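Local coordinates for protein glycosyl hydrolase (Bacteroides ovatus, PDB 3QC2) that is a glycosyl hydrolase-type protein, probably folded as a beta-propeller built of small, mainly antiparallel sheets, at residues T59-E64 with G132-M137; G87-T92 with F97-T102; K276-N281 with L302-F307; G317-G322 with G341-K346. All coordinates share one frame; numbering follows the deposited sequence.

Contact 1: residues T59-E64 with G132-M137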
loop_
_atom_site.group_PDB
_atom_site.type_symbol
_atom_site.label_atom_id
_atom_site.label_comp_id
_atom_site.label_asym_id
_atom_site.label_seq_id
_atom_site.Cartn_x
_atom_site.Cartn_y
_atom_site.Cartn_z
ATOM N N THR A 59 -10.753 -1.456 -1.185
ATOM C CA THR A 59 -11.335 -2.619 -1.782
ATOM C C THR A 59 -12.815 -2.399 -2.075
ATOM O O THR A 59 -13.361 -1.340 -1.785
ATOM C CB THR A 59 -11.129 -3.866 -0.870
ATOM O OG1 THR A 59 -11.583 -5.037 -1.543
ATOM C CG2 THR A 59 -11.865 -3.704 0.467
ATOM N N LEU A 60 -13.441 -3.407 -2.679
ATOM C CA LEU A 60 -14.849 -3.366 -3.019
ATOM C C LEU A 60 -15.628 -4.252 -2.048
ATOM O O LEU A 60 -15.210 -5.389 -1.762
ATOM C CB LEU A 60 -15.046 -3.863 -4.444
ATOM C CG LEU A 60 -16.454 -3.828 -5.016
ATOM C CD1 LEU A 60 -16.958 -2.382 -5.085
ATOM C CD2 LEU A 60 -16.494 -4.503 -6.410
ATOM N N TYR A 61 -16.754 -3.730 -1.547
ATOM C CA TYR A 61 -17.637 -4.465 -0.612
ATOM C C TYR A 61 -19.071 -3.935 -0.722
ATOM O O TYR A 61 -19.302 -2.746 -0.548
ATOM C CB TYR A 61 -17.123 -4.325 0.828
ATOM C CG TYR A 61 -17.931 -5.075 1.892
ATOM C CD1 TYR A 61 -17.855 -6.468 2.008
ATOM C CD2 TYR A 61 -18.733 -4.383 2.815
ATOM C CE1 TYR A 61 -18.578 -7.163 2.995
ATOM C CE2 TYR A 61 -19.461 -5.070 3.812
ATOM C CZ TYR A 61 -19.373 -6.459 3.892
ATOM O OH TYR A 61 -20.073 -7.145 4.853
ATOM N N ASN A 62 -20.022 -4.831 -1.032
ATOM C CA ASN A 62 -21.451 -4.468 -1.151
ATOM C C ASN A 62 -21.734 -3.300 -2.090
ATOM O O ASN A 62 -22.493 -2.392 -1.751
ATOM C CB ASN A 62 -22.053 -4.174 0.246
ATOM C CG ASN A 62 -22.510 -5.422 0.964
ATOM O OD1 ASN A 62 -21.945 -6.523 0.787
ATOM N ND2 ASN A 62 -23.554 -5.268 1.791
ATOM N N GLY A 63 -21.123 -3.325 -3.269
ATOM C CA GLY A 63 -21.312 -2.252 -4.260
ATOM C C GLY A 63 -20.765 -0.883 -3.827
ATOM O O GLY A 63 -21.158 0.142 -4.375
ATOM N N GLU A 64 -19.856 -0.880 -2.843
ATOM C CA GLU A 64 -19.250 0.361 -2.326
ATOM C C GLU A 64 -17.769 0.206 -2.158
ATOM O O GLU A 64 -17.274 -0.903 -1.968
ATOM C CB GLU A 64 -19.848 0.714 -0.966
ATOM C CG GLU A 64 -21.299 1.128 -1.007
ATOM C CD GLU A 64 -21.845 1.510 0.373
ATOM O OE1 GLU A 64 -21.184 1.189 1.398
ATOM O OE2 GLU A 64 -22.942 2.117 0.436
ATOM N N GLY A 132 -15.171 -13.871 -1.490
ATOM C CA GLY A 132 -15.345 -12.816 -0.506
ATOM C C GLY A 132 -14.494 -12.842 0.752
ATOM O O GLY A 132 -14.868 -12.226 1.738
ATOM N N LEU A 133 -13.363 -13.549 0.738
ATOM C CA LEU A 133 -12.460 -13.537 1.895
ATOM C C LEU A 133 -11.456 -12.411 1.665
ATOM O O LEU A 133 -10.666 -12.462 0.721
ATOM C CB LEU A 133 -11.717 -14.869 2.071
ATOM C CG LEU A 133 -10.770 -14.949 3.300
ATOM C CD1 LEU A 133 -11.552 -14.840 4.601
ATOM C CD2 LEU A 133 -9.937 -16.232 3.291
ATOM N N TYR A 134 -11.509 -11.385 2.511
ATOM C CA TYR A 134 -10.584 -10.265 2.415
ATOM C C TYR A 134 -9.311 -10.621 3.146
ATOM O O TYR A 134 -9.357 -11.096 4.295
ATOM C CB TYR A 134 -11.209 -8.994 2.983
ATOM C CG TYR A 134 -12.368 -8.521 2.159
ATOM C CD1 TYR A 134 -13.659 -8.953 2.423
ATOM C CD2 TYR A 134 -12.175 -7.665 1.079
ATOM C CE1 TYR A 134 -14.734 -8.533 1.651
ATOM C CE2 TYR A 134 -13.251 -7.240 0.297
ATOM C CZ TYR A 134 -14.524 -7.679 0.596
ATOM O OH TYR A 134 -15.589 -7.264 -0.174
ATOM N N VAL A 135 -8.170 -10.423 2.467
ATOM C CA VAL A 135 -6.866 -10.723 3.025
ATOM C C VAL A 135 -6.063 -9.425 3.146
ATOM O O VAL A 135 -5.787 -8.747 2.131
ATOM C CB VAL A 135 -6.095 -11.725 2.138
ATOM C CG1 VAL A 135 -4.710 -12.047 2.743
ATOM C CG2 VAL A 135 -6.911 -13.010 1.944
HETATM N N MSE A 136 -5.683 -9.082 4.380
HETATM C CA MSE A 136 -4.923 -7.880 4.639
HETATM C C MSE A 136 -3.477 -8.169 4.933
HETATM O O MSE A 136 -3.164 -8.958 5.816
HETATM C CB MSE A 136 -5.503 -7.124 5.826
HETATM C CG MSE A 136 -4.600 -5.984 6.334
HETATM SE SE MSE A 136 -5.340 -5.087 7.852
HETATM C CE MSE A 136 -6.746 -4.220 6.955
HETATM N N MSE A 137 -2.598 -7.511 4.187
HETATM C CA MSE A 137 -1.169 -7.568 4.414
HETATM C C MSE A 137 -0.834 -6.236 5.060
HETATM O O MSE A 137 -1.100 -5.180 4.470
HETATM C CB MSE A 137 -0.417 -7.699 3.101
HETATM C CG MSE A 137 -0.732 -8.977 2.301
HETATM SE SE MSE A 137 -0.228 -10.604 3.246
HETATM C CE MSE A 137 1.559 -10.217 3.596
#

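Contact 2: residues G87-T92 with F97-T102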
loop_
_atom_site.group_PDB
_atom_site.type_symbol
_atom_site.label_atom_id
_atom_site.label_comp_id
_atom_site.label_asym_id
_atom_site.label_seq_id
_atom_site.Cartn_x
_atom_site.Cartn_y
_atom_site.Cartn_z
ATOM N N GLY A 87 -8.477 2.951 10.592
ATOM C CA GLY A 87 -9.811 3.526 10.544
ATOM C C GLY A 87 -10.560 2.897 9.395
ATOM O O GLY A 87 -9.945 2.349 8.480
ATOM N N TYR A 88 -11.887 2.972 9.445
ATOM C CA TYR A 88 -12.770 2.375 8.427
ATOM C C TYR A 88 -13.648 3.469 7.813
ATOM O O TYR A 88 -14.205 4.275 8.524
ATOM C CB TYR A 88 -13.644 1.299 9.095
ATOM C CG TYR A 88 -14.707 0.614 8.203
ATOM C CD1 TYR A 88 -15.914 1.247 7.901
ATOM C CD2 TYR A 88 -14.507 -0.684 7.714
ATOM C CE1 TYR A 88 -16.885 0.621 7.108
ATOM C CE2 TYR A 88 -15.461 -1.315 6.926
ATOM C CZ TYR A 88 -16.650 -0.661 6.625
ATOM O OH TYR A 88 -17.602 -1.291 5.849
ATOM N N ALA A 89 -13.744 3.479 6.480
ATOM C CA ALA A 89 -14.551 4.464 5.748
ATOM C C ALA A 89 -15.153 3.807 4.519
ATOM O O ALA A 89 -14.517 2.956 3.891
ATOM C CB ALA A 89 -13.720 5.624 5.351
ATOM N N THR A 90 -16.370 4.208 4.179
ATOM C CA THR A 90 -17.076 3.659 3.024
ATOM C C THR A 90 -17.499 4.787 2.086
ATOM O O THR A 90 -17.726 5.919 2.528
ATOM C CB THR A 90 -18.316 2.825 3.472
ATOM O OG1 THR A 90 -18.877 2.142 2.347
ATOM C CG2 THR A 90 -19.365 3.702 4.121
ATOM N N SER A 91 -17.601 4.477 0.792
ATOM C CA SER A 91 -18.001 5.472 -0.215
ATOM C C SER A 91 -18.853 4.870 -1.335
ATOM O O SER A 91 -18.626 3.728 -1.754
ATOM C CB SER A 91 -16.766 6.111 -0.831
ATOM O OG SER A 91 -17.120 6.992 -1.887
ATOM N N THR A 92 -19.815 5.652 -1.827
ATOM C CA THR A 92 -20.682 5.222 -2.934
ATOM C C THR A 92 -20.179 5.736 -4.284
ATOM O O THR A 92 -20.636 5.272 -5.331
ATOM C CB THR A 92 -22.151 5.729 -2.759
ATOM O OG1 THR A 92 -22.166 7.164 -2.733
ATOM C CG2 THR A 92 -22.787 5.173 -1.461
ATOM N N PHE A 97 -16.183 9.982 1.452
ATOM C CA PHE A 97 -16.200 8.873 2.405
ATOM C C PHE A 97 -16.942 9.150 3.701
ATOM O O PHE A 97 -17.007 10.293 4.174
ATOM C CB PHE A 97 -14.763 8.436 2.699
ATOM C CG PHE A 97 -14.133 7.711 1.571
ATOM C CD1 PHE A 97 -13.635 8.410 0.465
ATOM C CD2 PHE A 97 -14.060 6.329 1.577
ATOM C CE1 PHE A 97 -13.063 7.737 -0.600
ATOM C CE2 PHE A 97 -13.490 5.645 0.519
ATOM C CZ PHE A 97 -12.982 6.353 -0.576
ATOM N N GLN A 98 -17.502 8.064 4.258
ATOM C CA GLN A 98 -18.263 8.075 5.503
ATOM C C GLN A 98 -17.484 7.227 6.525
ATOM O O GLN A 98 -17.471 5.994 6.456
ATOM C CB GLN A 98 -19.648 7.502 5.254
ATOM C CG GLN A 98 -20.418 8.242 4.136
ATOM C CD GLN A 98 -21.783 7.656 3.851
ATOM O OE1 GLN A 98 -22.649 7.614 4.719
ATOM N NE2 GLN A 98 -21.995 7.238 2.608
ATOM N N ARG A 99 -16.854 7.900 7.471
ATOM C CA ARG A 99 -15.961 7.248 8.440
ATOM C C ARG A 99 -16.613 6.847 9.729
ATOM O O ARG A 99 -17.556 7.484 10.181
ATOM C CB ARG A 99 -14.824 8.219 8.766
ATOM C CG ARG A 99 -14.031 8.661 7.542
ATOM C CD ARG A 99 -13.299 9.970 7.772
ATOM N NE ARG A 99 -12.300 9.913 8.845
ATOM C CZ ARG A 99 -11.431 10.896 9.123
ATOM N NH1 ARG A 99 -11.431 12.021 8.404
ATOM N NH2 ARG A 99 -10.557 10.753 10.111
ATOM N N GLU A 100 -16.104 5.774 10.330
ATOM C CA GLU A 100 -16.557 5.357 11.659
ATOM C C GLU A 100 -15.713 6.149 12.627
ATOM O O GLU A 100 -14.581 6.523 12.307
ATOM C CB GLU A 100 -16.371 3.857 11.890
ATOM C CG GLU A 100 -17.198 2.947 10.966
ATOM C CD GLU A 100 -18.729 3.054 11.176
ATOM O OE1 GLU A 100 -19.181 3.642 12.205
ATOM O OE2 GLU A 100 -19.479 2.526 10.307
ATOM N N LYS A 101 -16.248 6.408 13.807
ATOM C CA LYS A 101 -15.547 7.212 14.808
ATOM C C LYS A 101 -14.570 6.424 15.692
ATOM O O LYS A 101 -13.898 7.009 16.545
ATOM C CB LYS A 101 -16.548 7.966 15.664
ATOM C CG LYS A 101 -17.328 9.037 14.877
ATOM C CD LYS A 101 -18.192 9.876 15.812
ATOM C CE LYS A 101 -18.810 11.048 15.096
ATOM N NZ LYS A 101 -19.529 11.929 16.066
ATOM N N THR A 102 -14.479 5.115 15.475
ATOM C CA THR A 102 -13.559 4.267 16.231
ATOM C C THR A 102 -12.797 3.344 15.245
ATOM O O THR A 102 -13.334 2.986 14.199
ATOM C CB THR A 102 -14.309 3.436 17.291
ATOM O OG1 THR A 102 -15.237 2.558 16.655
ATOM C CG2 THR A 102 -15.077 4.360 18.273
HETATM O O HOH W 1 -13.011 4.323 11.814
HETATM O O HOH W 2 -20.382 8.128 0.140
#

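Contact 3: residues K276-N281 with L302-F307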
loop_
_atom_site.group_PDB
_atom_site.type_symbol
_atom_site.label_atom_id
_atom_site.label_comp_id
_atom_site.label_asym_id
_atom_site.label_seq_id
_atom_site.Cartn_x
_atom_site.Cartn_y
_atom_site.Cartn_z
ATOM N N LYS A 276 18.184 14.556 -9.112
ATOM C CA LYS A 276 17.864 15.860 -8.565
ATOM C C LYS A 276 16.672 16.573 -9.249
ATOM O O LYS A 276 16.172 17.566 -8.737
ATOM C CB LYS A 276 19.110 16.746 -8.495
ATOM C CG LYS A 276 19.720 16.797 -7.083
ATOM C CD LYS A 276 21.116 17.277 -7.084
ATOM C CE LYS A 276 21.471 18.101 -5.787
ATOM N NZ LYS A 276 20.911 17.560 -4.522
ATOM N N ARG A 277 16.210 16.039 -10.378
ATOM C CA ARG A 277 15.034 16.573 -11.034
ATOM C C ARG A 277 13.838 16.476 -10.079
ATOM O O ARG A 277 12.941 17.310 -10.117
ATOM C CB ARG A 277 14.759 15.819 -12.330
ATOM C CG ARG A 277 15.778 16.091 -13.380
ATOM C CD ARG A 277 15.712 15.108 -14.553
ATOM N NE ARG A 277 14.401 15.072 -15.213
ATOM C CZ ARG A 277 13.577 14.022 -15.227
ATOM N NH1 ARG A 277 13.914 12.870 -14.643
ATOM N NH2 ARG A 277 12.418 14.112 -15.867
ATOM N N TYR A 278 13.861 15.449 -9.216
ATOM C CA TYR A 278 12.833 15.228 -8.211
ATOM C C TYR A 278 13.362 15.524 -6.814
ATOM O O TYR A 278 14.565 15.552 -6.585
ATOM C CB TYR A 278 12.310 13.788 -8.289
ATOM C CG TYR A 278 11.763 13.462 -9.638
ATOM C CD1 TYR A 278 10.488 13.876 -10.006
ATOM C CD2 TYR A 278 12.528 12.768 -10.576
ATOM C CE1 TYR A 278 9.974 13.600 -11.275
ATOM C CE2 TYR A 278 12.019 12.483 -11.853
ATOM C CZ TYR A 278 10.736 12.906 -12.186
ATOM O OH TYR A 278 10.228 12.647 -13.433
ATOM N N THR A 279 12.440 15.739 -5.884
ATOM C CA THR A 279 12.773 16.041 -4.491
ATOM C C THR A 279 13.494 14.851 -3.833
ATOM O O THR A 279 13.164 13.692 -4.082
ATOM C CB THR A 279 11.499 16.377 -3.677
ATOM O OG1 THR A 279 10.718 17.364 -4.377
ATOM C CG2 THR A 279 11.859 16.888 -2.274
ATOM N N ALA A 280 14.479 15.163 -3.007
ATOM C CA ALA A 280 15.260 14.161 -2.337
ATOM C C ALA A 280 14.507 13.565 -1.153
ATOM O O ALA A 280 13.754 14.259 -0.476
ATOM C CB ALA A 280 16.589 14.770 -1.864
ATOM N N ASN A 281 14.697 12.262 -0.935
ATOM C CA ASN A 281 14.120 11.558 0.216
ATOM C C ASN A 281 12.595 11.572 0.315
ATOM O O ASN A 281 12.031 11.586 1.427
ATOM C CB ASN A 281 14.729 12.113 1.525
ATOM C CG ASN A 281 16.224 11.973 1.570
ATOM O OD1 ASN A 281 16.775 10.938 1.172
ATOM N ND2 ASN A 281 16.899 13.001 2.067
ATOM N N LEU A 302 8.823 1.971 -15.509
ATOM C CA LEU A 302 8.747 3.315 -16.017
ATOM C C LEU A 302 10.002 4.061 -15.580
ATOM O O LEU A 302 10.437 3.930 -14.440
ATOM C CB LEU A 302 7.504 4.035 -15.488
ATOM C CG LEU A 302 6.142 3.422 -15.803
ATOM C CD1 LEU A 302 5.054 4.216 -15.136
ATOM C CD2 LEU A 302 5.891 3.334 -17.324
ATOM N N ASP A 303 10.588 4.809 -16.496
ATOM C CA ASP A 303 11.780 5.606 -16.211
ATOM C C ASP A 303 11.449 6.903 -15.467
ATOM O O ASP A 303 12.312 7.499 -14.863
ATOM C CB ASP A 303 12.532 5.918 -17.518
ATOM C CG ASP A 303 13.150 4.670 -18.153
ATOM O OD1 ASP A 303 13.372 3.641 -17.420
ATOM O OD2 ASP A 303 13.414 4.703 -19.369
ATOM N N GLU A 304 10.189 7.322 -15.534
ATOM C CA GLU A 304 9.705 8.532 -14.869
ATOM C C GLU A 304 8.487 8.140 -14.037
ATOM O O GLU A 304 7.730 7.294 -14.445
ATOM C CB GLU A 304 9.278 9.567 -15.915
ATOM C CG GLU A 304 10.355 9.938 -16.921
ATOM C CD GLU A 304 11.502 10.726 -16.302
ATOM O OE1 GLU A 304 11.370 11.182 -15.147
ATOM O OE2 GLU A 304 12.535 10.900 -16.978
ATOM N N PRO A 305 8.301 8.766 -12.871
ATOM C CA PRO A 305 7.128 8.428 -12.091
ATOM C C PRO A 305 5.849 8.892 -12.827
ATOM O O PRO A 305 5.861 9.930 -13.492
ATOM C CB PRO A 305 7.342 9.200 -10.794
ATOM C CG PRO A 305 8.144 10.361 -11.190
ATOM C CD PRO A 305 9.048 9.884 -12.282
ATOM N N PHE A 306 4.782 8.101 -12.735
ATOM C CA PHE A 306 3.500 8.423 -13.419
ATOM C C PHE A 306 2.617 9.290 -12.559
ATOM O O PHE A 306 1.687 9.900 -13.055
ATOM C CB PHE A 306 2.736 7.145 -13.793
ATOM C CG PHE A 306 2.082 6.457 -12.622
ATOM C CD1 PHE A 306 2.784 5.503 -11.860
ATOM C CD2 PHE A 306 0.754 6.743 -12.282
ATOM C CE1 PHE A 306 2.172 4.854 -10.770
ATOM C CE2 PHE A 306 0.143 6.106 -11.200
ATOM C CZ PHE A 306 0.860 5.152 -10.437
ATOM N N PHE A 307 2.906 9.317 -11.252
ATOM C CA PHE A 307 2.139 10.094 -10.284
ATOM C C PHE A 307 3.102 10.617 -9.219
ATOM O O PHE A 307 3.866 9.851 -8.645
ATOM C CB PHE A 307 1.061 9.204 -9.650
ATOM C CG PHE A 307 0.016 9.956 -8.884
ATOM C CD1 PHE A 307 -1.063 10.541 -9.550
ATOM C CD2 PHE A 307 0.079 10.059 -7.502
ATOM C CE1 PHE A 307 -2.066 11.241 -8.843
ATOM C CE2 PHE A 307 -0.919 10.758 -6.790
ATOM C CZ PHE A 307 -2.000 11.347 -7.489
#

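Contact 4: residues G317-G322 with G341-K346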
loop_
_atom_site.group_PDB
_atom_site.type_symbol
_atom_site.label_atom_id
_atom_site.label_comp_id
_atom_site.label_asym_id
_atom_site.label_seq_id
_atom_site.Cartn_x
_atom_site.Cartn_y
_atom_site.Cartn_z
ATOM N N GLY A 317 4.148 21.519 5.917
ATOM C CA GLY A 317 5.291 22.266 6.462
ATOM C C GLY A 317 6.489 21.317 6.633
ATOM O O GLY A 317 7.637 21.727 6.516
ATOM N N GLN A 318 6.185 20.043 6.912
ATOM C CA GLN A 318 7.181 18.991 7.081
ATOM C C GLN A 318 7.804 18.617 5.700
ATOM O O GLN A 318 9.033 18.467 5.580
ATOM C CB GLN A 318 6.515 17.755 7.729
ATOM C CG GLN A 318 7.475 16.613 8.136
ATOM C CD GLN A 318 6.728 15.363 8.686
ATOM O OE1 GLN A 318 5.493 15.224 8.535
ATOM N NE2 GLN A 318 7.481 14.454 9.309
ATOM N N TYR A 319 6.940 18.458 4.680
ATOM C CA TYR A 319 7.376 18.155 3.311
ATOM C C TYR A 319 6.928 19.290 2.393
ATOM O O TYR A 319 5.831 19.239 1.800
ATOM C CB TYR A 319 6.797 16.828 2.824
ATOM C CG TYR A 319 7.121 15.645 3.705
ATOM C CD1 TYR A 319 8.383 15.046 3.669
ATOM C CD2 TYR A 319 6.156 15.108 4.565
ATOM C CE1 TYR A 319 8.679 13.948 4.476
ATOM C CE2 TYR A 319 6.438 14.017 5.374
ATOM C CZ TYR A 319 7.694 13.438 5.330
ATOM O OH TYR A 319 7.966 12.356 6.129
ATOM N N VAL A 320 7.786 20.310 2.275
ATOM C CA VAL A 320 7.507 21.512 1.455
ATOM C C VAL A 320 7.148 21.199 0.002
ATOM O O VAL A 320 6.250 21.827 -0.567
ATOM C CB VAL A 320 8.712 22.503 1.487
ATOM C CG1 VAL A 320 8.539 23.626 0.434
ATOM C CG2 VAL A 320 8.866 23.082 2.869
ATOM N N ASP A 321 7.856 20.231 -0.586
ATOM C CA ASP A 321 7.624 19.824 -1.988
ATOM C C ASP A 321 6.752 18.567 -2.085
ATOM O O ASP A 321 6.605 17.988 -3.160
ATOM C CB ASP A 321 8.962 19.619 -2.700
ATOM C CG ASP A 321 9.798 20.887 -2.731
ATOM O OD1 ASP A 321 9.233 21.964 -3.033
ATOM O OD2 ASP A 321 11.021 20.805 -2.459
ATOM N N GLY A 322 6.199 18.145 -0.945
ATOM C CA GLY A 322 5.290 17.021 -0.882
ATOM C C GLY A 322 5.852 15.633 -1.078
ATOM O O GLY A 322 7.020 15.451 -1.444
ATOM N N GLY A 341 -1.349 7.997 0.347
ATOM C CA GLY A 341 -1.023 8.841 1.486
ATOM C C GLY A 341 -0.392 10.137 1.006
ATOM O O GLY A 341 0.424 10.121 0.092
ATOM N N CYS A 342 -0.768 11.248 1.641
ATOM C CA CYS A 342 -0.281 12.582 1.291
ATOM C C CYS A 342 0.530 13.176 2.411
ATOM O O CYS A 342 -0.008 13.455 3.493
ATOM C CB CYS A 342 -1.462 13.509 1.019
ATOM S SG CYS A 342 -2.496 12.971 -0.272
ATOM N N ALA A 343 1.833 13.381 2.155
ATOM C CA ALA A 343 2.748 13.970 3.143
ATOM C C ALA A 343 2.676 13.247 4.498
ATOM O O ALA A 343 2.801 13.879 5.549
ATOM C CB ALA A 343 2.438 15.451 3.309
ATOM N N ASP A 344 2.477 11.922 4.462
ATOM C CA ASP A 344 2.329 11.119 5.683
ATOM C C ASP A 344 1.281 11.690 6.673
ATOM O O ASP A 344 1.407 11.485 7.877
ATOM C CB ASP A 344 3.689 10.966 6.418
ATOM C CG ASP A 344 4.640 10.009 5.724
ATOM O OD1 ASP A 344 4.309 9.468 4.632
ATOM O OD2 ASP A 344 5.727 9.789 6.285
ATOM N N SER A 345 0.255 12.389 6.173
ATOM C CA SER A 345 -0.745 12.971 7.071
ATOM C C SER A 345 -2.212 12.956 6.581
ATOM O O SER A 345 -3.104 13.062 7.387
ATOM C CB SER A 345 -0.338 14.390 7.436
ATOM O OG SER A 345 -0.397 15.216 6.319
ATOM N N LYS A 346 -2.439 12.819 5.274
ATOM C CA LYS A 346 -3.809 12.795 4.700
ATOM C C LYS A 346 -3.943 11.684 3.636
ATOM O O LYS A 346 -2.947 11.085 3.228
ATOM C CB LYS A 346 -4.141 14.154 4.081
ATOM C CG LYS A 346 -3.896 15.327 5.029
ATOM C CD LYS A 346 -4.288 16.631 4.434
ATOM C CE LYS A 346 -3.747 17.812 5.277
ATOM N NZ LYS A 346 -4.261 17.792 6.676
HETATM O O HOH W 3 3.394 16.221 6.703
#

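Contact 1: residues T59-E64 with G132-M137
With chi1 at -66°, Tyr134 carries its CG opposite its own carbonyl carbon, and the ring reaches across to 59-64. There, Tyr61 holds CG opposite its backbone N (chi1 -178°), which stands the second ring beside the phenol oxygen of the first. The torsion of Tyr134 brings its OH to Leu60 O, to which it donates a hydrogen bond of 2.5 Å, a very short value that should be read with reserve at 2.30 Å resolution. The carbonyl oxygen lies at the edge of the Tyr134 ring, near its plane. Thr59 OG1 meets the ring at its edge as well, 3.3 Å from Tyr134 CE2, while Thr59 CG2 approaches the same carbon at 3.8 Å. Beyond the bond, Tyr134 OH sits near the plane of the Tyr61 ring and 3.2 Å from Tyr61 CD1. The two tyrosine side chains cross at about a right angle, yet their ring planes, 70° apart with centroids 5.9 Å from each other, make an oblique pair. Asn62 OD1 lies over the centre of one face of the Tyr61 ring. Since the axes of strands 59-61 and 134-137 come no closer than 10.1 Å, one long side chain, not backbone pairing, spans the gap. Leu156 touches both Thr59 and Tyr134, and Ile126 and Val128 of strand 120-128 also pack on Tyr134. The type I' turn from Tyr61 to Glu64 closes the tight hairpin of strands 52-61 and 64-72, and the whole arrangement is consistent with packing between successive blades of a beta-propeller.

Contact 2: residues G87-T92 with F97-T102
Ser91 lies over the face of the Phe97 ring: its CB is 3.6 Å from the ring centroid and only 12° off the ring normal, the geometry of a CH-pi contact. Phe97 achieves this with CG opposite its carbonyl carbon (chi1 -73°), a turn that lays the ring back across the neighbouring strand. Ala89 CB approaches the ring obliquely, 3.9 Å from Phe97 CD2, and touches Arg99 CG at 3.8 Å. Ala89 and Arg99 form a non-hydrogen-bonded antiparallel pair on one side of the sheet; the arginine then leads away, its guanidinium held by Glu49, Ser30 O and Tyr69 OH. Thr90 and Gln98 occupy the other side, with Thr90 CG2 set slantwise against Gln98 CB, tentatively, since the threonine has two conformers. Tyr88 and Glu100 run side by side in the same direction, ring and carboxylate planes 42° apart, and meet where Tyr88 CD1 is 3.7 Å from Glu100 CG. Lys157 serves both, by a salt bridge to Glu100 OE2 and a cation-pi contact with Tyr88. The backbone fixes this register: Gln98 N donates to Thr90 O at 2.8 Å, and Thr90 N returns a bond of 3.1 Å to Gln98 O from above that carbonyl's plane. Glu100 N adds a third, 3.0 Å from Tyr88 O. A water then links Tyr88 N with Glu100 O and Thr102 O as the chains part. The chemistry is thus divided: main-chain bonds align the hairpin's outer strand, apolar carbons fill the interval between side chains, and the charged ends are spent on ties to other parts of the chain.

Contact 3: residues K276-N281 with L302-F307
Tyr278 OH, Arg277 NH1 and Arg277 NH2 all donate to one oxygen, OE1 of Glu304. The phenol approaches nearly along the C-O axis, with Tyr278 OH 2.5 Å from Glu304 OE1, a length to be taken cautiously. Arg277 grips end-on: its NH1 is 3.1 Å and its NH2 3.2 Å from Glu304 OE1, which lies in the guanidinium plane, only 3° out of it. NH1 reaches the syn lone pair, whereas NH2 comes from above the carboxylate plane, the two flat groups standing 83° apart. A bend at chi2 of Glu304 (-69°) brings the carboxylate over to these donors. These residues belong to two loops, one linking strands 260-268 and 283-290 and the other leaving strand 298-301, so that the contact ties together connections between strands of the propeller. On the packed side, Pro305 is buried: its CD lies 3.5 Å from Tyr278 CZ, its CG is 3.7 Å from Tyr278 CE1, and Ala284 of strand 283-290 touches it too. Pro364 also packs on the tyrosine. Arg277, by contrast, is exposed to solvent; its NH1 also forms a salt bridge with Asp275.

Contact 4: residues G317-G322 with G341-K346
Ala343 and Asp344, both of which Tyr319 meets, have left-handed backbones in succession, with phi of 52° and 51°. This turns Ala343 O toward the tyrosine, where it lies at the ring edge near the plane, 3.6 Å from Tyr319 CE2. Ala343 CB adds an apolar touch, 3.9 Å from Tyr319 CD2. Further along, Tyr319 OH comes within 3.4 Å of Asp344 OD2; the side chains cross at a slant, ring and carboxylate planes 76° apart. Tyr319 CG stands opposite its carbonyl carbon, a torsion that projects the ring toward the Ala343-Asp344 corner. Gln318 CG lies over one face of that ring, offset toward its rim, while Gln318 OE1 accepts from a water at 3.0 Å which also donates to Ala343 O at 2.7 Å, bridging the segments. Behind the corner, Cys342 O accepts from Ser345 N at 2.9 Å and from Lys346 N at 3.1 Å, a classic beta bulge in which both residues face Cys342. The bulged turn joins strands 335-342 and 346-352, while 317-322 leads into strand 324-332, with Thr323 bonded to Ala343 through the backbone; strand 52-61 also lies close, Thr53 bonding to Ser345 and Phe54 packing on Asp344.

In the fold
All four contacts are partly buried, but they work at different levels of the fold. Contact 2 pairs strands within one sheet and is the most extensive, with main-chain bonds setting its register; contact 1 joins that same sheet to the next through a side chain meeting a carbonyl. The two touch where Glu64 OE1 lies 2.7 Å from Thr90 OG1. Contacts 3 and 4 belong to loops and turns: the former gathers a salt bridge and a phenol bond on one carboxylate oxygen, with proline packing on its buried side, the latter relies on ring packing and a bridging water. They abut at Thr279 and Asp321, with centres about 16 Å apart. Contact 1 lies across the chain's centre from both.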